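Local coordinates for DNA repair protein RecN (Deinococcus radiodurans, PDB 4ABX) that probably takes part in recombinational repair of damaged DNA as an ATP-binding, Smc-like protein, of which this chain is the coiled-coil domain, at residues A[75-78]-A[79-82]; A[90-93]-A[94-97]; A[109-112]-A[113-117]. All coordinates share one frame; numbering follows the deposited sequence.

Contact 1 of 3, residues A[75-78]-A[79-82]; sequences AVRA and LNAG
A water-bridged kink in helix 68-83 joins residues 75-78 to 79-82, where Arg77 O and Ala81 N are bridged by a single water. The water donates to Arg77 O at 2.9 Å and accepts from Ala81 N at 3.1 Å, taking the place of a direct backbone bond. One residue earlier the chain is already overwound: Asn80 N bonds to Arg77 O at 3.1 Å, an i to i+3 bond of 3-10 type. Its donor stands well above the carbonyl plane, 65° out of it, and uses no lone pair. Arg77 O is therefore gripped twice, by an amide and by water. Leu79 N shares its hydrogen between two carbonyls, weakly bonded to both Ala75 O and Val76 O at 3.2 Å, with N-H...O angles of only about 133°; the amide hangs between an alpha-helical and a tighter turn. With Leu79 CG beside its own backbone N (chi1 -64°), CG comes to 3.2 Å from Ala75 O, and the branch leans back over the preceding turn. Asn80 CB rests against Arg77 O at 3.3 Å. Gly82 N, like Ala81 N, lacks a bond to the turn before, so the kink spans two successive amides. Val76 O has a further partner, the side-chain amide of Gln93 on the next helix. That helix, 87-115, lies along one flank of the kinked turns, with Ala75 and Val76 against Leu96 and Leu79 against Gln93. The second subunit also packs on them, its Leu61 on Ala75, Leu60 on Ala78, Ala53 on Leu79 and Thr49 on Ala81.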
loop_
_atom_site.group_PDB
_atom_site.type_symbol
_atom_site.label_atom_id
_atom_site.label_comp_id
_atom_site.label_asym_id
_atom_site.label_seq_id
_atom_site.Cartn_x
_atom_site.Cartn_y
_atom_site.Cartn_z
ATOM N N ALA A 75 -5.746 -4.020 5.592
ATOM C CA ALA A 75 -6.189 -5.306 5.059
ATOM C C ALA A 75 -6.351 -6.342 6.164
ATOM O O ALA A 75 -7.259 -7.168 6.119
ATOM C CB ALA A 75 -5.197 -5.816 3.999
ATOM N N VAL A 76 -5.449 -6.316 7.141
ATOM C CA VAL A 76 -5.564 -7.213 8.279
ATOM C C VAL A 76 -6.859 -6.932 9.032
ATOM O O VAL A 76 -7.584 -7.850 9.393
ATOM C CB VAL A 76 -4.364 -7.100 9.238
ATOM C CG1 VAL A 76 -4.677 -7.795 10.563
ATOM C CG2 VAL A 76 -3.110 -7.700 8.591
ATOM N N ARG A 77 -7.148 -5.656 9.263
ATOM C CA ARG A 77 -8.377 -5.284 9.955
ATOM C C ARG A 77 -9.632 -5.635 9.142
ATOM O O ARG A 77 -10.642 -6.061 9.699
ATOM C CB ARG A 77 -8.355 -3.802 10.341
ATOM C CG ARG A 77 -7.328 -3.487 11.425
ATOM C CD ARG A 77 -7.454 -2.059 11.941
ATOM N NE ARG A 77 -7.059 -1.077 10.937
ATOM C CZ ARG A 77 -5.816 -0.634 10.770
ATOM N NH1 ARG A 77 -4.838 -1.087 11.544
ATOM N NH2 ARG A 77 -5.551 0.264 9.828
ATOM N N ALA A 78 -9.554 -5.469 7.827
ATOM C CA ALA A 78 -10.659 -5.830 6.942
ATOM C C ALA A 78 -11.017 -7.313 7.062
ATOM O O ALA A 78 -12.165 -7.702 6.860
ATOM C CB ALA A 78 -10.318 -5.478 5.500
ATOM N N LEU A 79 -10.029 -8.138 7.395
ATOM C CA LEU A 79 -10.246 -9.576 7.520
ATOM C C LEU A 79 -10.876 -9.997 8.855
ATOM O O LEU A 79 -11.370 -11.120 8.979
ATOM C CB LEU A 79 -8.932 -10.332 7.298
ATOM C CG LEU A 79 -8.339 -10.183 5.898
ATOM C CD1 LEU A 79 -7.127 -11.083 5.737
ATOM C CD2 LEU A 79 -9.395 -10.504 4.846
ATOM N N ASN A 80 -10.865 -9.104 9.841
ATOM C CA ASN A 80 -11.385 -9.426 11.176
ATOM C C ASN A 80 -12.742 -10.131 11.177
ATOM O O ASN A 80 -12.899 -11.190 11.785
ATOM C CB ASN A 80 -11.472 -8.169 12.056
ATOM C CG ASN A 80 -10.154 -7.830 12.729
ATOM O OD1 ASN A 80 -9.893 -6.670 13.058
ATOM N ND2 ASN A 80 -9.314 -8.839 12.937
ATOM N N ALA A 81 -13.721 -9.539 10.500
ATOM C CA ALA A 81 -15.091 -10.048 10.550
ATOM C C ALA A 81 -15.199 -11.420 9.894
ATOM O O ALA A 81 -15.976 -12.269 10.330
ATOM C CB ALA A 81 -16.061 -9.057 9.899
ATOM N N GLY A 82 -14.406 -11.639 8.849
ATOM C CA GLY A 82 -14.407 -12.918 8.169
ATOM C C GLY A 82 -13.688 -13.992 8.962
ATOM O O GLY A 82 -14.098 -15.163 8.963
HETATM O O HOH W 1 -13.482 -6.556 9.778
#

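Contact 2 of 3, residues A[90-93]-A[94-97]; sequences MQLQ and NELR
Gln91 O takes the amide of Glu95 at 2.9 Å from Glu95 N, a nearly straight bond (166°) lying in the carbonyl plane. The same two residues meet again through their side chains: Gln91 NE2 donates to Glu95 OE2 at 3.3 Å, long but close to linear. The acceptor lies almost in the plane of the Gln91 amide and is met nearly along its own C-O axis, while amide and carboxylate planes are turned 73° apart. The two first torsions differ: Gln91 runs extended with CG anti to its N (chi1 180°), whereas Glu95 has CG beside its N and reaches back over the turn. The other carboxylate oxygen, Glu95 OE1, lies 3.8 Å from Leu92 CD2. Two residues on, Arg97 N bonds to Gln93 O at 2.9 Å, and the two side chains slant across each other, Gln93 OE1 lying 3.5 Å from Arg97 NH1 at an oblique approach to the guanidinium. Gln93 NE2 is spent on Val76 O of helix 68-83. Leu92 O receives Leu96 N at 2.9 Å. On the second subunit, Leu110 packs on Leu92, Leu61 on Leu96 and Ile106 on Glu95. A neutral amide thus spends one N-H on a carboxylate oxygen four residues on, while the positive charge of Arg97 probably makes the nearness of Gln93 OE1 favourable.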
loop_
_atom_site.group_PDB
_atom_site.type_symbol
_atom_site.label_atom_id
_atom_site.label_comp_id
_atom_site.label_asym_id
_atom_site.label_seq_id
_atom_site.Cartn_x
_atom_site.Cartn_y
_atom_site.Cartn_z
ATOM N N MET A 90 -9.126 -16.908 8.629
ATOM C CA MET A 90 -8.333 -16.698 9.835
ATOM C C MET A 90 -6.858 -17.022 9.578
ATOM O O MET A 90 -5.964 -16.259 9.961
ATOM C CB MET A 90 -8.867 -17.520 11.010
ATOM C CG MET A 90 -7.907 -17.566 12.201
ATOM S SD MET A 90 -8.585 -18.325 13.696
ATOM C CE MET A 90 -9.920 -17.180 14.078
ATOM N N GLN A 91 -6.604 -18.142 8.910
ATOM C CA GLN A 91 -5.231 -18.537 8.599
ATOM C C GLN A 91 -4.514 -17.526 7.698
ATOM O O GLN A 91 -3.382 -17.131 7.978
ATOM C CB GLN A 91 -5.187 -19.927 7.964
ATOM C CG GLN A 91 -3.781 -20.387 7.615
ATOM C CD GLN A 91 -3.706 -21.873 7.324
ATOM O OE1 GLN A 91 -4.549 -22.650 7.780
ATOM N NE2 GLN A 91 -2.695 -22.277 6.561
ATOM N N LEU A 92 -5.172 -17.117 6.616
ATOM C CA LEU A 92 -4.612 -16.116 5.717
ATOM C C LEU A 92 -4.332 -14.803 6.446
ATOM O O LEU A 92 -3.330 -14.141 6.181
ATOM C CB LEU A 92 -5.546 -15.870 4.530
ATOM C CG LEU A 92 -5.711 -17.019 3.539
ATOM C CD1 LEU A 92 -6.928 -16.789 2.640
ATOM C CD2 LEU A 92 -4.440 -17.207 2.713
ATOM N N GLN A 93 -5.216 -14.427 7.368
ATOM C CA GLN A 93 -5.007 -13.221 8.165
ATOM C C GLN A 93 -3.730 -13.325 8.991
ATOM O O GLN A 93 -2.959 -12.364 9.093
ATOM C CB GLN A 93 -6.195 -12.947 9.094
ATOM C CG GLN A 93 -6.129 -11.572 9.764
ATOM C CD GLN A 93 -7.111 -11.419 10.910
ATOM O OE1 GLN A 93 -7.426 -12.382 11.603
ATOM N NE2 GLN A 93 -7.601 -10.200 11.110
ATOM N N ASN A 94 -3.512 -14.493 9.589
ATOM C CA ASN A 94 -2.299 -14.733 10.365
ATOM C C ASN A 94 -1.041 -14.709 9.498
ATOM O O ASN A 94 -0.025 -14.139 9.886
ATOM C CB ASN A 94 -2.401 -16.047 11.142
ATOM C CG ASN A 94 -3.289 -15.933 12.370
ATOM O OD1 ASN A 94 -4.008 -16.870 12.719
ATOM N ND2 ASN A 94 -3.236 -14.784 13.038
ATOM N N GLU A 95 -1.114 -15.315 8.318
ATOM C CA GLU A 95 -0.022 -15.224 7.359
ATOM C C GLU A 95 0.241 -13.775 6.944
ATOM O O GLU A 95 1.389 -13.389 6.698
ATOM C CB GLU A 95 -0.305 -16.100 6.133
ATOM C CG GLU A 95 -0.237 -17.589 6.441
ATOM C CD GLU A 95 -0.799 -18.454 5.329
ATOM O OE1 GLU A 95 -1.062 -17.923 4.229
ATOM O OE2 GLU A 95 -0.982 -19.670 5.559
ATOM N N LEU A 96 -0.821 -12.973 6.879
ATOM C CA LEU A 96 -0.696 -11.571 6.491
ATOM C C LEU A 96 -0.020 -10.746 7.595
ATOM O O LEU A 96 0.793 -9.862 7.312
ATOM C CB LEU A 96 -2.058 -10.978 6.110
ATOM C CG LEU A 96 -2.037 -9.592 5.460
ATOM C CD1 LEU A 96 -1.153 -9.588 4.209
ATOM C CD2 LEU A 96 -3.455 -9.131 5.118
ATOM N N ARG A 97 -0.347 -11.046 8.847
ATOM C CA ARG A 97 0.351 -10.446 9.981
ATOM C C ARG A 97 1.857 -10.711 9.905
ATOM O O ARG A 97 2.675 -9.807 10.138
ATOM C CB ARG A 97 -0.214 -10.967 11.306
ATOM C CG ARG A 97 -1.554 -10.354 11.697
ATOM C CD ARG A 97 -1.931 -10.704 13.131
ATOM N NE ARG A 97 -3.107 -9.960 13.582
ATOM C CZ ARG A 97 -4.328 -10.478 13.691
ATOM N NH1 ARG A 97 -4.539 -11.754 13.393
ATOM N NH2 ARG A 97 -5.338 -9.726 14.108
#

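Contact 3 of 3, residues A[109-112]-A[113-117]; sequences ELRD and VAEGS
Gly116 N bonds to Asp112 O at 2.9 Å near the C-terminal end of helix 87-115 in the coiled-coil domain. The backbone bonds before it are regular i to i+4 pairs: Val113 to Glu109, Ala114 to Leu110, and Glu115 N to Arg111 O at 2.9 Å. The bond at Gly116 is more bent (137°), and the next amide, Ser117 N, reaches only three residues back to Ala114 O at 3.3 Å as the helix gives way to a turn. Among charged groups, Arg111 and Glu115 run side by side, but the meeting is made by aliphatic carbon: Glu115 OE2 lies 3.6 Å from Arg111 CG. A bend at chi3 (-48°) carries the guanidinium off to a salt bridge with Asp63 on helix 33-63. The like charges of Asp112 and Glu115 come to 3.9 Å between OD1 and OE1, probably a mildly unfavourable approach at the surface. Nonpolar packing falls to Leu110, on Val58 of helix 33-63 and Leu92 of the second subunit, and to Val113, on Ala54 of helix 33-63 and Val89 of the second subunit. Val113 CG2 sits beside its own backbone N, 3.4 Å from Glu109 O.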
loop_
_atom_site.group_PDB
_atom_site.type_symbol
_atom_site.label_atom_id
_atom_site.label_comp_id
_atom_site.label_asym_id
_atom_site.label_seq_id
_atom_site.Cartn_x
_atom_site.Cartn_y
_atom_site.Cartn_z
ATOM N N GLU A 109 15.729 -2.313 9.180
ATOM C CA GLU A 109 17.110 -2.535 8.760
ATOM C C GLU A 109 17.553 -1.484 7.747
ATOM O O GLU A 109 18.701 -1.014 7.773
ATOM C CB GLU A 109 17.283 -3.932 8.171
ATOM C CG GLU A 109 18.324 -4.773 8.894
ATOM C CD GLU A 109 17.716 -5.628 9.982
ATOM O OE1 GLU A 109 16.947 -6.550 9.643
ATOM O OE2 GLU A 109 17.998 -5.377 11.172
ATOM N N LEU A 110 16.641 -1.123 6.852
ATOM C CA LEU A 110 16.905 -0.068 5.884
ATOM C C LEU A 110 17.206 1.251 6.586
ATOM O O LEU A 110 18.125 1.974 6.199
ATOM C CB LEU A 110 15.720 0.095 4.933
ATOM C CG LEU A 110 15.515 -1.056 3.944
ATOM C CD1 LEU A 110 14.227 -0.865 3.147
ATOM C CD2 LEU A 110 16.720 -1.194 3.014
ATOM N N ARG A 111 16.424 1.566 7.612
ATOM C CA ARG A 111 16.640 2.789 8.373
ATOM C C ARG A 111 18.033 2.774 8.992
ATOM O O ARG A 111 18.700 3.802 9.061
ATOM C CB ARG A 111 15.573 2.945 9.458
ATOM C CG ARG A 111 15.429 4.361 9.986
ATOM C CD ARG A 111 14.475 4.415 11.168
ATOM N NE ARG A 111 13.221 3.707 10.914
ATOM C CZ ARG A 111 12.167 4.243 10.306
ATOM N NH1 ARG A 111 12.212 5.498 9.881
ATOM N NH2 ARG A 111 11.067 3.524 10.122
ATOM N N ASP A 112 18.467 1.598 9.442
ATOM C CA ASP A 112 19.815 1.428 9.978
ATOM C C ASP A 112 20.879 1.679 8.912
ATOM O O ASP A 112 21.914 2.278 9.196
ATOM C CB ASP A 112 19.998 0.033 10.583
ATOM C CG ASP A 112 19.299 -0.121 11.921
ATOM O OD1 ASP A 112 18.921 0.909 12.520
ATOM O OD2 ASP A 112 19.136 -1.272 12.381
ATOM N N VAL A 113 20.629 1.213 7.689
ATOM C CA VAL A 113 21.571 1.445 6.596
ATOM C C VAL A 113 21.752 2.941 6.379
ATOM O O VAL A 113 22.874 3.434 6.295
ATOM C CB VAL A 113 21.107 0.801 5.271
ATOM C CG1 VAL A 113 21.984 1.278 4.101
ATOM C CG2 VAL A 113 21.113 -0.716 5.372
ATOM N N ALA A 114 20.637 3.660 6.292
ATOM C CA ALA A 114 20.676 5.099 6.066
ATOM C C ALA A 114 21.348 5.816 7.228
ATOM O O ALA A 114 22.224 6.654 7.027
ATOM C CB ALA A 114 19.270 5.641 5.844
ATOM N N GLU A 115 20.945 5.469 8.445
ATOM C CA GLU A 115 21.466 6.123 9.640
ATOM C C GLU A 115 22.962 5.896 9.839
ATOM O O GLU A 115 23.649 6.738 10.416
ATOM C CB GLU A 115 20.693 5.674 10.883
ATOM C CG GLU A 115 19.269 6.207 10.953
ATOM C CD GLU A 115 18.507 5.687 12.159
ATOM O OE1 GLU A 115 19.019 4.769 12.839
ATOM O OE2 GLU A 115 17.396 6.194 12.427
ATOM N N GLY A 116 23.465 4.762 9.361
ATOM C CA GLY A 116 24.862 4.414 9.559
ATOM C C GLY A 116 25.752 4.699 8.363
ATOM O O GLY A 116 26.949 4.390 8.373
ATOM N N SER A 117 25.164 5.299 7.334
ATOM C CA SER A 117 25.869 5.583 6.088
ATOM C C SER A 117 27.162 6.363 6.297
ATOM O O SER A 117 27.231 7.263 7.134
ATOM C CB SER A 117 24.960 6.357 5.133
ATOM O OG SER A 117 25.694 6.857 4.028
#

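In the fold
Contacts 1, 2 and 3 follow one another along the chain without overlap, contact 1 on helix 68-83 and the other two on helix 87-115, the helix that comes next. Contacts 1 and 2 are immediate neighbours, centres 9 Å apart, because the chain doubles back between the two helices near the far end of the coiled-coil domain. Contact 3 lies further down helix 87-115, its centre 29 Å from that of contact 2 and 33 Å from that of contact 1, with no direct touch to either. All three meet the second subunit, consistent with a subunit interface that extends along this arm.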